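Local coordinates for putative oxidoreductase yhhX (Escherichia coli K-12, PDB 3F4L) that is a probable NAD(P)-dependent oxidoreductase of the Gfo/Idh/MocA family, perhaps acting on scyllo-inositol, and here packs against a second copy of itself, at the interface of chains A and B. Residues are numbered along the deposited sequence; one frame, centred on the assembly and turned at random. Chains: chain A/B, Putative oxidoreductase yhhX.

Contact 1: the interface of chains A and B. Residues chain A 200, 203; chain B 218, 241.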
loop_
_atom_site.group_PDB
_atom_site.type_symbol
_atom_site.label_atom_id
_atom_site.label_comp_id
_atom_site.label_asym_id
_atom_site.label_seq_id
_atom_site.Cartn_x
_atom_site.Cartn_y
_atom_site.Cartn_z
ATOM N N LEU A 200 -10.884 -11.826 -7.314
ATOM C CA LEU A 200 -10.059 -11.940 -8.514
ATOM C C LEU A 200 -9.903 -13.304 -9.179
ATOM O O LEU A 200 -9.944 -13.407 -10.399
ATOM C CB LEU A 200 -8.656 -11.408 -8.209
ATOM C CG LEU A 200 -8.516 -9.939 -7.809
ATOM C CD1 LEU A 200 -7.072 -9.676 -7.384
ATOM C CD2 LEU A 200 -8.904 -9.041 -8.967
ATOM N N LYS A 203 -14.698 -15.132 -10.219
ATOM C CA LYS A 203 -15.780 -14.170 -10.030
ATOM C C LYS A 203 -17.056 -14.731 -9.412
ATOM O O LYS A 203 -17.939 -13.975 -9.012
ATOM C CB LYS A 203 -16.107 -13.473 -11.355
ATOM C CG LYS A 203 -15.161 -12.331 -11.704
ATOM C CD LYS A 203 -15.187 -11.262 -10.624
ATOM C CE LYS A 203 -14.313 -10.067 -10.975
ATOM N NZ LYS A 203 -12.868 -10.408 -11.114
ATOM N N ASP B 218 -10.837 -4.745 -12.259
ATOM C CA ASP B 218 -10.352 -5.467 -11.086
ATOM C C ASP B 218 -8.885 -5.199 -10.794
ATOM O O ASP B 218 -8.335 -5.726 -9.828
ATOM C CB ASP B 218 -10.559 -6.973 -11.250
ATOM C CG ASP B 218 -12.003 -7.375 -11.071
ATOM O OD1 ASP B 218 -12.598 -6.994 -10.037
ATOM O OD2 ASP B 218 -12.540 -8.067 -11.958
ATOM N N LYS B 241 -1.673 -12.657 -12.263
ATOM C CA LYS B 241 -2.142 -13.986 -11.897
ATOM C C LYS B 241 -1.102 -15.089 -12.018
ATOM O O LYS B 241 -1.223 -16.127 -11.362
ATOM C CB LYS B 241 -3.372 -14.351 -12.729
ATOM C CG LYS B 241 -4.587 -13.541 -12.351
ATOM C CD LYS B 241 -5.815 -13.956 -13.134
ATOM C CE LYS B 241 -7.035 -13.246 -12.566
ATOM N NZ LYS B 241 -8.242 -13.476 -13.393
#
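A:Lys203 and B:Asp218 form a charged clasp, each contributed by a loop. The two side chains approach from opposite directions. The ammonium NZ of A:Lys203 makes a hydrogen bond and salt bridge with the carboxylate oxygen OD2 of B:Asp218 at 2.5 Å, whereas OD1 lies 3.6 Å from the same NZ. NZ stands 64° out of the carboxylate plane, and this steep approach suggests that charge may count for more than direction. The bends of the lysine at chi2 (-59°) and chi4 (-62°) lay its CE-NZ end alongside OD2. That leaves CE too close to the oxygen and the bond nearly at right angles to CE-NZ, so the detailed geometry of the pair is doubtful.

The apolar part is a methyl-methylene contact. A:Leu200 and B:Asp218 lie antiparallel, side by side, and the methyl CD2 of the leucine touches the aspartate methylene CB at 3.5 Å. This packing flanks the carboxylate at its base and probably limits the swing of the acid.

A third, weaker kind of contact comes from B:Lys241, which sends a straight chain toward the backbone of A:Leu200. The two ammonium groups, NZ of A:Lys203 and NZ of B:Lys241, stay 6.0 Å apart, and the acid beside the first is likely to offset some of their like charge. The bond from B:Lys241 NZ to the carbonyl oxygen O of A:Leu200 is weak, at 3.4 Å.

Contact 2: the interface of chains A and B. Residues chain A 148, 150, 220, 222; chain B 211, 224, 233.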
loop_
_atom_site.group_PDB
_atom_site.type_symbol
_atom_site.label_atom_id
_atom_site.label_comp_id
_atom_site.label_asym_id
_atom_site.label_seq_id
_atom_site.Cartn_x
_atom_site.Cartn_y
_atom_site.Cartn_z
ATOM N N GLU A 148 2.740 5.567 9.595
ATOM C CA GLU A 148 2.204 4.520 8.747
ATOM C C GLU A 148 2.581 3.109 9.187
ATOM O O GLU A 148 3.707 2.846 9.604
ATOM C CB GLU A 148 2.620 4.736 7.286
ATOM C CG GLU A 148 1.836 3.850 6.312
ATOM C CD GLU A 148 1.576 4.515 4.963
ATOM O OE1 GLU A 148 1.156 5.691 4.951
ATOM O OE2 GLU A 148 1.771 3.856 3.917
ATOM N N GLU A 150 1.832 -1.008 7.858
ATOM C CA GLU A 150 1.330 -1.803 6.754
ATOM C C GLU A 150 1.465 -3.273 7.133
ATOM O O GLU A 150 2.548 -3.730 7.493
ATOM C CB GLU A 150 2.130 -1.498 5.489
ATOM C CG GLU A 150 1.484 -1.960 4.186
ATOM C CD GLU A 150 2.247 -1.470 2.953
ATOM O OE1 GLU A 150 2.567 -0.263 2.878
ATOM O OE2 GLU A 150 2.522 -2.291 2.051
ATOM N N LYS A 220 -2.020 6.321 9.419
ATOM C CA LYS A 220 -2.754 5.393 8.567
ATOM C C LYS A 220 -2.183 3.981 8.706
ATOM O O LYS A 220 -0.976 3.764 8.545
ATOM C CB LYS A 220 -2.714 5.819 7.086
ATOM C CG LYS A 220 -3.586 4.927 6.180
ATOM C CD LYS A 220 -3.608 5.346 4.712
ATOM C CE LYS A 220 -2.334 4.978 3.979
ATOM N NZ LYS A 220 -2.392 5.407 2.543
ATOM N N ILE A 222 -2.551 0.161 7.289
ATOM C CA ILE A 222 -3.027 -0.621 6.157
ATOM C C ILE A 222 -2.994 -2.126 6.427
ATOM O O ILE A 222 -1.988 -2.668 6.883
ATOM C CB ILE A 222 -2.168 -0.304 4.919
ATOM C CG1 ILE A 222 -2.407 1.155 4.500
ATOM C CG2 ILE A 222 -2.495 -1.262 3.788
ATOM C CD1 ILE A 222 -1.509 1.631 3.362
ATOM N N GLU B 211 -1.486 8.980 -1.254
ATOM C CA GLU B 211 -1.619 7.648 -1.824
ATOM C C GLU B 211 -2.878 7.708 -2.657
ATOM O O GLU B 211 -3.963 7.991 -2.143
ATOM C CB GLU B 211 -1.773 6.540 -0.769
ATOM C CG GLU B 211 -1.795 5.137 -1.424
ATOM C CD GLU B 211 -1.863 3.969 -0.436
ATOM O OE1 GLU B 211 -1.337 4.095 0.692
ATOM O OE2 GLU B 211 -2.428 2.909 -0.803
ATOM N N LYS B 224 2.053 6.337 -4.584
ATOM C CA LYS B 224 2.216 7.004 -3.301
ATOM C C LYS B 224 3.578 7.625 -3.077
ATOM O O LYS B 224 4.580 7.172 -3.631
ATOM C CB LYS B 224 1.881 6.045 -2.149
ATOM C CG LYS B 224 2.467 4.652 -2.271
ATOM C CD LYS B 224 1.847 3.703 -1.239
ATOM C CE LYS B 224 2.041 4.219 0.182
ATOM N NZ LYS B 224 1.454 3.312 1.198
ATOM N N TYR B 233 10.804 1.565 -0.044
ATOM C CA TYR B 233 9.973 0.485 -0.545
ATOM C C TYR B 233 10.603 0.228 -1.917
ATOM O O TYR B 233 11.516 0.948 -2.334
ATOM C CB TYR B 233 8.528 0.948 -0.825
ATOM C CG TYR B 233 7.670 1.342 0.353
ATOM C CD1 TYR B 233 7.765 2.614 0.912
ATOM C CD2 TYR B 233 6.708 0.469 0.859
ATOM C CE1 TYR B 233 6.918 3.020 1.940
ATOM C CE2 TYR B 233 5.842 0.868 1.901
ATOM C CZ TYR B 233 5.957 2.149 2.427
ATOM O OH TYR B 233 5.115 2.585 3.419
#
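The carboxylate of B:Glu211 has an ammonium group over each face: NZ of A:Lys220 and NZ of B:Lys224 approach its oxygen OE1 from opposite sides. A:Lys220 NZ makes its hydrogen bond and salt bridge to OE1 at 2.5 Å, 54° out of the carboxylate plane. B:Lys224 NZ, from the same chain as the acid, bonds to OE1 at 2.9 Å and is similarly steep. The ring of B:Tyr233 is met at its edge, where OE1 of A:Glu150 comes 3.6 Å from the ring carbon CE2; the carboxylate and ring planes are turned by 19°, but the groups lie side by side and do not stack.

B:Lys224 also reaches across the interface, where its NZ bonds to OE2 of A:Glu148 at 2.8 Å, nearly along the C-O axis of that oxygen. One ammonium thus joins two acids of different chains. Its CG sits between the backbone N and the carbonyl carbon (chi1 45°), and a further bend at chi3 directs the amine to both. A:Lys220 instead leaves its backbone with CG opposite the N and bends at chi3, crossing B:Glu211 at about a right angle.

Beside the charged groups, the methyl CD1 of A:Ile222 comes within 3.6 Å of B:Glu211 OE1 and meets the end of B:Lys224 tip to tip. The alternating charges probably offset the like-charge pairs. Carried largely on strands, this network appears to tie the two sheets together in the deposited pair, which may be the biological dimer.

Contact 3: the interface of chains A and B. Residues chain A 198, 200, 228; chain B 147-148, 218, 220, 241.
A:Arg198, at the end of strand 192-198, grips the backbone carbonyl of B:Asp218 side-on with two nitrogens. NE donates to O of B:Asp218 at 2.8 Å and NH2 donates to the same oxygen at 2.9 Å, both from one face of the carbonyl plane. The oxygen lies at the edge of the guanidinium, close to its plane, but neither bond is straight (143° and 137° at H), as expected when two N-H groups share one acceptor. NH2 is also near O of B:Val147, although its N-H points away and no bond forms.

Alongside the polar grip, packing is apolar. A:Leu200, whose CD2 lies against B:Asp218, sends its other methyl to B:Val147. Beyond it, A:Leu228 crosses the aliphatic stem of B:Lys241 at an angle, with CD1 of A:Leu228 4.0 Å from CG of B:Lys241.

Contacts around the arginine head may help to hold the guanidinium's orientation. CB of B:Lys220 lies against one face, offset toward the rim and 3.8 Å above the plane, and the two side chains cross at about a right angle. A bend at chi3 (-67°) turns the head toward the carbonyl. Replacing A:Arg198 by alanine is likely to leave the B:Asp218 carbonyl without its two donors and to open a gap beside B:Lys220. B:Glu148, its OE1 4.2 Å from NH2 of A:Arg198, may add a longer-range attraction. The leucine-valine contact runs from CD1 of A:Leu200 to CB of B:Val147, at 3.8 Å.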
loop_
_atom_site.group_PDB
_atom_site.type_symbol
_atom_site.label_atom_id
_atom_site.label_comp_id
_atom_site.label_asym_id
_atom_site.label_seq_id
_atom_site.Cartn_x
_atom_site.Cartn_y
_atom_site.Cartn_z
ATOM N N ARG A 198 -12.103 -7.153 -3.396
ATOM C CA ARG A 198 -12.316 -7.749 -4.708
ATOM C C ARG A 198 -12.219 -9.277 -4.761
ATOM O O ARG A 198 -11.582 -9.912 -3.917
ATOM C CB ARG A 198 -11.321 -7.149 -5.710
ATOM C CG ARG A 198 -10.921 -5.728 -5.380
ATOM C CD ARG A 198 -10.468 -4.928 -6.600
ATOM N NE ARG A 198 -9.225 -5.380 -7.225
ATOM C CZ ARG A 198 -8.030 -5.391 -6.638
ATOM N NH1 ARG A 198 -7.890 -4.985 -5.384
ATOM N NH2 ARG A 198 -6.960 -5.775 -7.324
ATOM N N LEU A 200 -10.884 -11.826 -7.314
ATOM C CA LEU A 200 -10.059 -11.940 -8.514
ATOM C C LEU A 200 -9.903 -13.304 -9.179
ATOM O O LEU A 200 -9.944 -13.407 -10.399
ATOM C CB LEU A 200 -8.656 -11.408 -8.209
ATOM C CG LEU A 200 -8.516 -9.939 -7.809
ATOM C CD1 LEU A 200 -7.072 -9.676 -7.384
ATOM C CD2 LEU A 200 -8.904 -9.041 -8.967
ATOM N N LEU A 228 -2.860 -13.747 -4.716
ATOM C CA LEU A 228 -2.076 -13.666 -5.947
ATOM C C LEU A 228 -0.797 -12.851 -5.769
ATOM O O LEU A 228 -0.602 -11.836 -6.427
ATOM C CB LEU A 228 -2.937 -13.067 -7.062
ATOM C CG LEU A 228 -4.158 -13.903 -7.463
ATOM C CD1 LEU A 228 -5.030 -13.106 -8.422
ATOM C CD2 LEU A 228 -3.689 -15.218 -8.106
ATOM N N VAL B 147 -3.122 -7.686 -11.864
ATOM C CA VAL B 147 -4.117 -7.344 -10.857
ATOM C C VAL B 147 -3.697 -6.212 -9.906
ATOM O O VAL B 147 -4.542 -5.608 -9.238
ATOM C CB VAL B 147 -4.510 -8.583 -10.037
ATOM C CG1 VAL B 147 -5.104 -9.648 -10.971
ATOM C CG2 VAL B 147 -3.302 -9.128 -9.293
ATOM N N GLU B 148 -2.401 -5.924 -9.833
ATOM C CA GLU B 148 -1.954 -4.838 -8.971
ATOM C C GLU B 148 -0.592 -4.265 -9.367
ATOM O O GLU B 148 0.338 -4.991 -9.751
ATOM C CB GLU B 148 -1.947 -5.281 -7.488
ATOM C CG GLU B 148 -1.891 -4.094 -6.493
ATOM C CD GLU B 148 -2.443 -4.418 -5.104
ATOM O OE1 GLU B 148 -3.577 -4.946 -5.005
ATOM O OE2 GLU B 148 -1.749 -4.132 -4.103
ATOM N N ASP B 218 -10.837 -4.745 -12.259
ATOM C CA ASP B 218 -10.352 -5.467 -11.086
ATOM C C ASP B 218 -8.885 -5.199 -10.794
ATOM O O ASP B 218 -8.335 -5.726 -9.828
ATOM C CB ASP B 218 -10.559 -6.973 -11.250
ATOM C CG ASP B 218 -12.003 -7.375 -11.071
ATOM O OD1 ASP B 218 -12.598 -6.994 -10.037
ATOM O OD2 ASP B 218 -12.540 -8.067 -11.958
ATOM N N LYS B 220 -5.925 -2.790 -9.606
ATOM C CA LYS B 220 -5.756 -1.604 -8.776
ATOM C C LYS B 220 -4.324 -1.095 -8.914
ATOM O O LYS B 220 -3.370 -1.832 -8.663
ATOM C CB LYS B 220 -6.040 -1.896 -7.299
ATOM C CG LYS B 220 -5.824 -0.666 -6.438
ATOM C CD LYS B 220 -6.188 -0.861 -4.981
ATOM C CE LYS B 220 -5.229 -1.803 -4.281
ATOM N NZ LYS B 220 -5.589 -1.886 -2.832
ATOM N N LYS B 241 -1.673 -12.657 -12.263
ATOM C CA LYS B 241 -2.142 -13.986 -11.897
ATOM C C LYS B 241 -1.102 -15.089 -12.018
ATOM O O LYS B 241 -1.223 -16.127 -11.362
ATOM C CB LYS B 241 -3.372 -14.351 -12.729
ATOM C CG LYS B 241 -4.587 -13.541 -12.351
ATOM C CD LYS B 241 -5.815 -13.956 -13.134
ATOM C CE LYS B 241 -7.035 -13.246 -12.566
ATOM N NZ LYS B 241 -8.242 -13.476 -13.393
#

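Contacts 1 and 3 are neighbouring parts of one patch: the centres of their C-alpha atoms are about 5 Å apart, and they share A:Leu200, B:Asp218 and B:Lys241. B:Asp218 serves both, using its carboxylate in contact 1 and its backbone carbonyl in contact 3. Contact 2 lies about 23 Å from contact 1 and 18 Å from contact 3, centre to centre. Glu148 and Lys220 recur, as A:Glu148 and A:Lys220 in contact 2 and B:Glu148 and B:Lys220 in contact 3. With their two-fold twins, the contacts are spread over the interface, which would help to hold the two copies, although the structure alone does not establish a dimer in solution.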